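Local coordinates for protein 5-formyl-3-hydroxy-2-methylpyridine 4-carboxylate 5-dehydrogenase (Mesorhizobium japonicum MAFF 303099, PDB 4OM8) that oxidises 5-formyl-3-hydroxy-2-methylpyridine-4-carboxylate with NAD(+) in the breakdown of vitamin B6, and can also reduce it with NADH to 4-pyridoxate, at residues 124-137 and 148-161. Residues are numbered along the deposited sequence; the frame is centred on the assembly and turned at random.
Sequences QAHISYPERMVGMH and IEVIAGEKTAPQTV. With NAD (nicotinamide-adenine-dinucleotide), chain C.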
loop_
_atom_site.group_PDB
_atom_site.type_symbol
_atom_site.label_atom_id
_atom_site.label_comp_id
_atom_site.label_asym_id
_atom_site.label_seq_id
_atom_site.Cartn_x
_atom_site.Cartn_y
_atom_site.Cartn_z
ATOM N N GLN A 124 19.216 24.467 2.880
ATOM C CA GLN A 124 19.506 25.588 1.990
ATOM C C GLN A 124 20.170 26.748 2.739
ATOM O O GLN A 124 20.690 27.684 2.113
ATOM C CB GLN A 124 18.242 26.053 1.257
ATOM C CG GLN A 124 17.181 26.661 2.158
ATOM C CD GLN A 124 15.823 26.800 1.483
ATOM O OE1 GLN A 124 14.807 26.941 2.168
ATOM N NE2 GLN A 124 15.794 26.781 0.151
ATOM N N ALA A 125 20.211 26.664 4.065
ATOM C CA ALA A 125 20.953 27.648 4.852
ATOM C C ALA A 125 22.464 27.500 4.639
ATOM O O ALA A 125 23.246 28.326 5.108
ATOM C CB ALA A 125 20.609 27.512 6.331
ATOM N N HIS A 126 22.870 26.455 3.919
ATOM C CA HIS A 126 24.291 26.129 3.785
ATOM C C HIS A 126 24.826 26.281 2.371
ATOM O O HIS A 126 25.881 25.735 2.049
ATOM C CB HIS A 126 24.548 24.704 4.269
ATOM C CG HIS A 126 24.235 24.499 5.714
ATOM N ND1 HIS A 126 25.135 24.792 6.719
ATOM C CD2 HIS A 126 23.114 24.057 6.329
ATOM C CE1 HIS A 126 24.583 24.526 7.889
ATOM N NE2 HIS A 126 23.355 24.080 7.681
ATOM N N ILE A 127 24.116 27.033 1.534
ATOM C CA ILE A 127 24.600 27.303 0.188
ATOM C C ILE A 127 24.201 28.711 -0.255
ATOM O O ILE A 127 23.166 29.232 0.175
ATOM C CB ILE A 127 24.064 26.245 -0.810
ATOM C CG1 ILE A 127 24.942 26.204 -2.063
ATOM C CG2 ILE A 127 22.583 26.475 -1.101
ATOM C CD1 ILE A 127 24.659 25.040 -2.987
ATOM N N SER A 128 25.022 29.341 -1.093
ATOM C CA SER A 128 24.646 30.621 -1.674
ATOM C C SER A 128 23.405 30.454 -2.534
ATOM O O SER A 128 23.141 29.356 -3.040
ATOM C CB SER A 128 25.790 31.208 -2.511
ATOM O OG SER A 128 25.933 30.547 -3.763
ATOM N N TYR A 129 22.657 31.542 -2.702
ATOM C CA TYR A 129 21.421 31.525 -3.493
ATOM C C TYR A 129 20.544 30.323 -3.125
ATOM O O TYR A 129 20.305 29.437 -3.938
ATOM C CB TYR A 129 21.739 31.549 -4.997
ATOM C CG TYR A 129 22.227 32.914 -5.424
ATOM C CD1 TYR A 129 21.321 33.924 -5.731
ATOM C CD2 TYR A 129 23.580 33.206 -5.468
ATOM C CE1 TYR A 129 21.751 35.198 -6.087
ATOM C CE2 TYR A 129 24.027 34.485 -5.836
ATOM C CZ TYR A 129 23.099 35.461 -6.141
ATOM O OH TYR A 129 23.522 36.719 -6.494
ATOM N N PRO A 130 20.041 30.309 -1.888
ATOM C CA PRO A 130 19.252 29.173 -1.399
ATOM C C PRO A 130 17.974 28.987 -2.197
ATOM O O PRO A 130 17.339 27.928 -2.093
ATOM C CB PRO A 130 18.941 29.551 0.055
ATOM C CG PRO A 130 19.075 31.062 0.089
ATOM C CD PRO A 130 20.155 31.384 -0.888
ATOM N N GLU A 131 17.601 29.989 -2.993
ATOM C CA GLU A 131 16.383 29.901 -3.781
ATOM C C GLU A 131 16.464 28.840 -4.872
ATOM O O GLU A 131 15.419 28.385 -5.352
ATOM C CB GLU A 131 16.034 31.250 -4.413
ATOM C CG GLU A 131 16.022 32.404 -3.436
ATOM C CD GLU A 131 17.403 33.009 -3.249
ATOM O OE1 GLU A 131 18.359 32.554 -3.911
ATOM O OE2 GLU A 131 17.517 33.960 -2.469
ATOM N N ARG A 132 17.677 28.440 -5.267
ATOM C CA ARG A 132 17.838 27.396 -6.280
ATOM C C ARG A 132 18.140 26.034 -5.645
ATOM O O ARG A 132 18.554 25.091 -6.343
ATOM C CB ARG A 132 18.933 27.763 -7.307
ATOM C CG ARG A 132 20.267 28.305 -6.761
ATOM C CD ARG A 132 21.106 27.264 -5.981
ATOM N NE ARG A 132 22.316 27.908 -5.460
ATOM C CZ ARG A 132 23.461 27.994 -6.136
ATOM N NH1 ARG A 132 23.570 27.447 -7.343
ATOM N NH2 ARG A 132 24.503 28.629 -5.599
ATOM N N MET A 133 17.941 25.925 -4.334
ATOM C CA MET A 133 18.051 24.625 -3.671
ATOM C C MET A 133 16.669 24.094 -3.328
ATOM O O MET A 133 15.797 24.832 -2.887
ATOM C CB MET A 133 18.905 24.686 -2.410
ATOM C CG MET A 133 18.827 23.381 -1.612
ATOM S SD MET A 133 20.052 23.210 -0.322
ATOM C CE MET A 133 21.515 22.856 -1.282
ATOM N N VAL A 134 16.484 22.797 -3.549
ATOM C CA VAL A 134 15.173 22.169 -3.477
ATOM C C VAL A 134 15.334 20.707 -3.103
ATOM O O VAL A 134 16.409 20.125 -3.301
ATOM C CB VAL A 134 14.453 22.304 -4.850
ATOM C CG1 VAL A 134 15.203 21.536 -5.943
ATOM C CG2 VAL A 134 12.995 21.873 -4.788
ATOM N N GLY A 135 14.282 20.109 -2.559
ATOM C CA GLY A 135 14.274 18.672 -2.376
ATOM C C GLY A 135 13.811 17.963 -3.632
ATOM O O GLY A 135 12.836 18.372 -4.259
ATOM N N MET A 136 14.548 16.926 -4.027
ATOM C CA MET A 136 14.151 16.046 -5.119
ATOM C C MET A 136 14.298 14.637 -4.571
ATOM O O MET A 136 15.382 14.050 -4.604
ATOM C CB MET A 136 15.023 16.263 -6.359
ATOM C CG MET A 136 14.602 15.473 -7.579
ATOM S SD MET A 136 15.905 15.567 -8.826
ATOM C CE MET A 136 15.025 14.957 -10.272
ATOM N N HIS A 137 13.201 14.112 -4.032
ATOM C CA HIS A 137 13.270 12.916 -3.216
ATOM C C HIS A 137 12.807 11.698 -4.006
ATOM O O HIS A 137 11.622 11.524 -4.264
ATOM C CB HIS A 137 12.430 13.101 -1.955
ATOM C CG HIS A 137 12.413 11.903 -1.066
ATOM N ND1 HIS A 137 11.263 11.189 -0.818
ATOM C CD2 HIS A 137 13.403 11.288 -0.375
ATOM C CE1 HIS A 137 11.541 10.187 -0.003
ATOM N NE2 HIS A 137 12.831 10.226 0.287
ATOM N N ILE A 148 8.639 10.853 -7.981
ATOM C CA ILE A 148 9.622 11.677 -7.288
ATOM C C ILE A 148 8.934 12.854 -6.629
ATOM O O ILE A 148 8.127 13.530 -7.268
ATOM C CB ILE A 148 10.702 12.196 -8.278
ATOM C CG1 ILE A 148 11.449 11.019 -8.912
ATOM C CG2 ILE A 148 11.687 13.107 -7.571
ATOM C CD1 ILE A 148 12.320 11.416 -10.109
ATOM N N GLU A 149 9.249 13.089 -5.353
ATOM C CA GLU A 149 8.727 14.255 -4.640
ATOM C C GLU A 149 9.601 15.482 -4.876
ATOM O O GLU A 149 10.828 15.389 -4.816
ATOM C CB GLU A 149 8.646 13.982 -3.139
ATOM C CG GLU A 149 7.646 12.885 -2.748
ATOM C CD GLU A 149 7.685 12.625 -1.269
ATOM O OE1 GLU A 149 8.733 12.151 -0.787
ATOM O OE2 GLU A 149 6.673 12.906 -0.599
ATOM N N VAL A 150 8.969 16.624 -5.122
ATOM C CA VAL A 150 9.678 17.893 -5.285
ATOM C C VAL A 150 9.267 18.810 -4.137
ATOM O O VAL A 150 8.073 19.101 -3.983
ATOM C CB VAL A 150 9.352 18.542 -6.637
ATOM C CG1 VAL A 150 10.203 19.788 -6.827
ATOM C CG2 VAL A 150 9.612 17.553 -7.781
ATOM N N ILE A 151 10.227 19.227 -3.313
ATOM C CA ILE A 151 9.904 19.948 -2.081
ATOM C C ILE A 151 10.640 21.265 -1.905
ATOM O O ILE A 151 11.847 21.292 -1.687
ATOM C CB ILE A 151 10.202 19.097 -0.830
ATOM C CG1 ILE A 151 9.701 17.657 -1.014
ATOM C CG2 ILE A 151 9.590 19.744 0.413
ATOM C CD1 ILE A 151 10.800 16.639 -1.354
ATOM N N ALA A 152 9.893 22.361 -1.923
ATOM C CA ALA A 152 10.490 23.645 -1.603
ATOM C C ALA A 152 10.799 23.789 -0.121
ATOM O O ALA A 152 9.991 23.426 0.741
ATOM C CB ALA A 152 9.569 24.760 -2.034
ATOM N N GLY A 153 11.970 24.339 0.187
ATOM C CA GLY A 153 12.216 24.861 1.521
ATOM C C GLY A 153 11.643 26.270 1.610
ATOM O O GLY A 153 11.128 26.796 0.624
ATOM N N GLU A 154 11.738 26.881 2.787
ATOM C CA GLU A 154 11.160 28.200 2.997
ATOM C C GLU A 154 11.680 29.245 2.007
ATOM O O GLU A 154 10.941 30.157 1.626
ATOM C CB GLU A 154 11.422 28.653 4.432
ATOM C CG GLU A 154 10.751 29.958 4.803
ATOM C CD GLU A 154 9.246 29.830 4.941
ATOM O OE1 GLU A 154 8.739 28.689 5.025
ATOM O OE2 GLU A 154 8.567 30.878 4.976
ATOM N N LYS A 155 12.927 29.092 1.574
ATOM C CA LYS A 155 13.555 30.070 0.690
ATOM C C LYS A 155 13.584 29.628 -0.772
ATOM O O LYS A 155 14.065 30.359 -1.630
ATOM C CB LYS A 155 14.990 30.359 1.158
ATOM C CG LYS A 155 15.107 31.032 2.523
ATOM C CD LYS A 155 16.579 31.334 2.833
ATOM C CE LYS A 155 16.750 32.015 4.187
ATOM N NZ LYS A 155 15.951 33.268 4.290
ATOM N N THR A 156 13.081 28.433 -1.065
ATOM C CA THR A 156 13.124 27.939 -2.441
ATOM C C THR A 156 12.204 28.740 -3.363
ATOM O O THR A 156 11.042 28.981 -3.036
ATOM C CB THR A 156 12.725 26.447 -2.519
ATOM O OG1 THR A 156 13.592 25.669 -1.685
ATOM C CG2 THR A 156 12.808 25.932 -3.938
ATOM N N ALA A 157 12.726 29.161 -4.514
ATOM C CA ALA A 157 11.907 29.878 -5.485
ATOM C C ALA A 157 10.881 28.940 -6.096
ATOM O O ALA A 157 11.191 27.794 -6.406
ATOM C CB ALA A 157 12.775 30.484 -6.574
ATOM N N PRO A 158 9.643 29.423 -6.263
ATOM C CA PRO A 158 8.632 28.631 -6.966
ATOM C C PRO A 158 9.129 28.174 -8.340
ATOM O O PRO A 158 8.817 27.053 -8.740
ATOM C CB PRO A 158 7.454 29.604 -7.090
ATOM C CG PRO A 158 7.580 30.451 -5.871
ATOM C CD PRO A 158 9.074 30.647 -5.670
ATOM N N GLN A 159 9.907 29.009 -9.026
ATOM C CA GLN A 159 10.481 28.648 -10.323
ATOM C C GLN A 159 11.381 27.408 -10.241
ATOM O O GLN A 159 11.440 26.612 -11.168
ATOM C CB GLN A 159 11.281 29.823 -10.889
ATOM C CG GLN A 159 10.432 31.019 -11.330
ATOM C CD GLN A 159 9.867 31.822 -10.164
ATOM O OE1 GLN A 159 10.354 31.736 -9.032
ATOM N NE2 GLN A 159 8.827 32.608 -10.439
ATOM N N THR A 160 12.070 27.246 -9.120
ATOM C CA THR A 160 12.951 26.098 -8.932
ATOM C C THR A 160 12.133 24.821 -8.870
ATOM O O THR A 160 12.453 23.810 -9.516
ATOM C CB THR A 160 13.786 26.265 -7.660
ATOM O OG1 THR A 160 14.590 27.447 -7.801
ATOM C CG2 THR A 160 14.680 25.037 -7.406
ATOM N N VAL A 161 11.051 24.884 -8.101
ATOM C CA VAL A 161 10.138 23.756 -7.995
ATOM C C VAL A 161 9.541 23.427 -9.358
ATOM O O VAL A 161 9.516 22.261 -9.770
ATOM C CB VAL A 161 9.015 24.045 -6.973
ATOM C CG1 VAL A 161 7.955 22.967 -7.005
ATOM C CG2 VAL A 161 9.593 24.183 -5.560
HETATM P PA NAD C . 24.277 5.256 0.991
HETATM O O1A NAD C . 24.865 5.250 2.392
HETATM O O2A NAD C . 23.928 3.948 0.298
HETATM O O5B NAD C . 25.293 6.064 0.041
HETATM C C5B NAD C . 25.905 7.289 0.448
HETATM C C4B NAD C . 27.112 7.521 -0.448
HETATM O O4B NAD C . 27.619 8.839 -0.233
HETATM C C3B NAD C . 28.237 6.538 -0.125
HETATM O O3B NAD C . 28.626 5.823 -1.306
HETATM C C2B NAD C . 29.356 7.429 0.401
HETATM O O2B NAD C . 30.681 6.965 0.097
HETATM C C1B NAD C . 29.050 8.741 -0.292
HETATM N N9A NAD C . 29.632 9.948 0.322
HETATM C C8A NAD C . 29.830 10.204 1.626
HETATM N N7A NAD C . 30.364 11.439 1.794
HETATM C C5A NAD C . 30.506 11.992 0.578
HETATM C C6A NAD C . 31.006 13.266 0.034
HETATM N N6A NAD C . 31.477 14.244 0.847
HETATM N N1A NAD C . 30.981 13.428 -1.307
HETATM C C2A NAD C . 30.522 12.471 -2.133
HETATM N N3A NAD C . 30.054 11.287 -1.705
HETATM C C4A NAD C . 30.028 11.000 -0.386
HETATM O O3 NAD C . 23.031 6.279 1.026
HETATM P PN NAD C . 21.689 6.194 0.142
HETATM O O1N NAD C . 20.771 5.132 0.718
HETATM O O2N NAD C . 21.995 6.159 -1.339
HETATM O O5D NAD C . 21.020 7.613 0.468
HETATM C C5D NAD C . 21.631 8.846 0.068
HETATM C C4D NAD C . 20.654 9.970 0.391
HETATM O O4D NAD C . 19.417 9.663 -0.245
HETATM C C3D NAD C . 20.346 10.073 1.877
HETATM O O3D NAD C . 20.041 11.443 2.150
HETATM C C2D NAD C . 19.079 9.258 2.049
HETATM O O2D NAD C . 18.276 9.728 3.136
HETATM C C1D NAD C . 18.374 9.511 0.727
HETATM N N1N NAD C . 17.451 8.447 0.299
HETATM C C2N NAD C . 17.659 7.145 0.586
HETATM C C3N NAD C . 16.757 6.179 0.133
HETATM C C7N NAD C . 16.908 4.714 0.448
HETATM O O7N NAD C . 18.000 4.208 0.661
HETATM N N7N NAD C . 15.789 3.993 0.508
HETATM C C4N NAD C . 15.653 6.566 -0.618
HETATM C C5N NAD C . 15.475 7.911 -0.907
HETATM C C6N NAD C . 16.402 8.832 -0.440
#
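His137 ND1 donates to Glu149 OE1 (2.7 Å) at the cofactor end of an antiparallel beta hairpin, strands 133-137 and 147-151, in the Rossmann-type NAD-binding domain. With CG anti to the backbone N (chi1 179°), the imidazole is laid alongside the carboxylate on their shared face of the sheet, the two planes turned 54° apart. In His137, thought to be important for catalysis, NE2 is hydrogen-bonded to Ser116 OG; His137 NE2 also comes within 3.7 Å of NAD C5N. The amides of Val186 and Glu187 hold Glu149 OE2 and so position the carboxylate, while the bonds at the two ring nitrogens probably fix the ring's rotation. Paired backbone bonds join His137 with Glu149 and Gly135 with Ile151. Past the strands, Thr156 OG1 donates to Met133 O (2.6 Å), nearly along the C=O axis, and accepts from Gln124 NE2 and Gly153 N. Gln124 OE1 takes Lys155 N (2.9 Å) from above its carbonyl plane, tying the type I turn from Gly153 to Thr156 to Gln124. Glu131 O accepts twice at the start of helix 158-170, from Ala157 N on a lone pair and from Thr160 OG1 (2.8 Å). Apolar packing follows: Met136 CG lies against Ile148 CG2 on the face covered by Ile168, while Val134 CG2 touches Val150 CG1. Val134 and Thr160 run past each other head to tail, Thr160 CG2 resting 3.7 Å from Val134 CB.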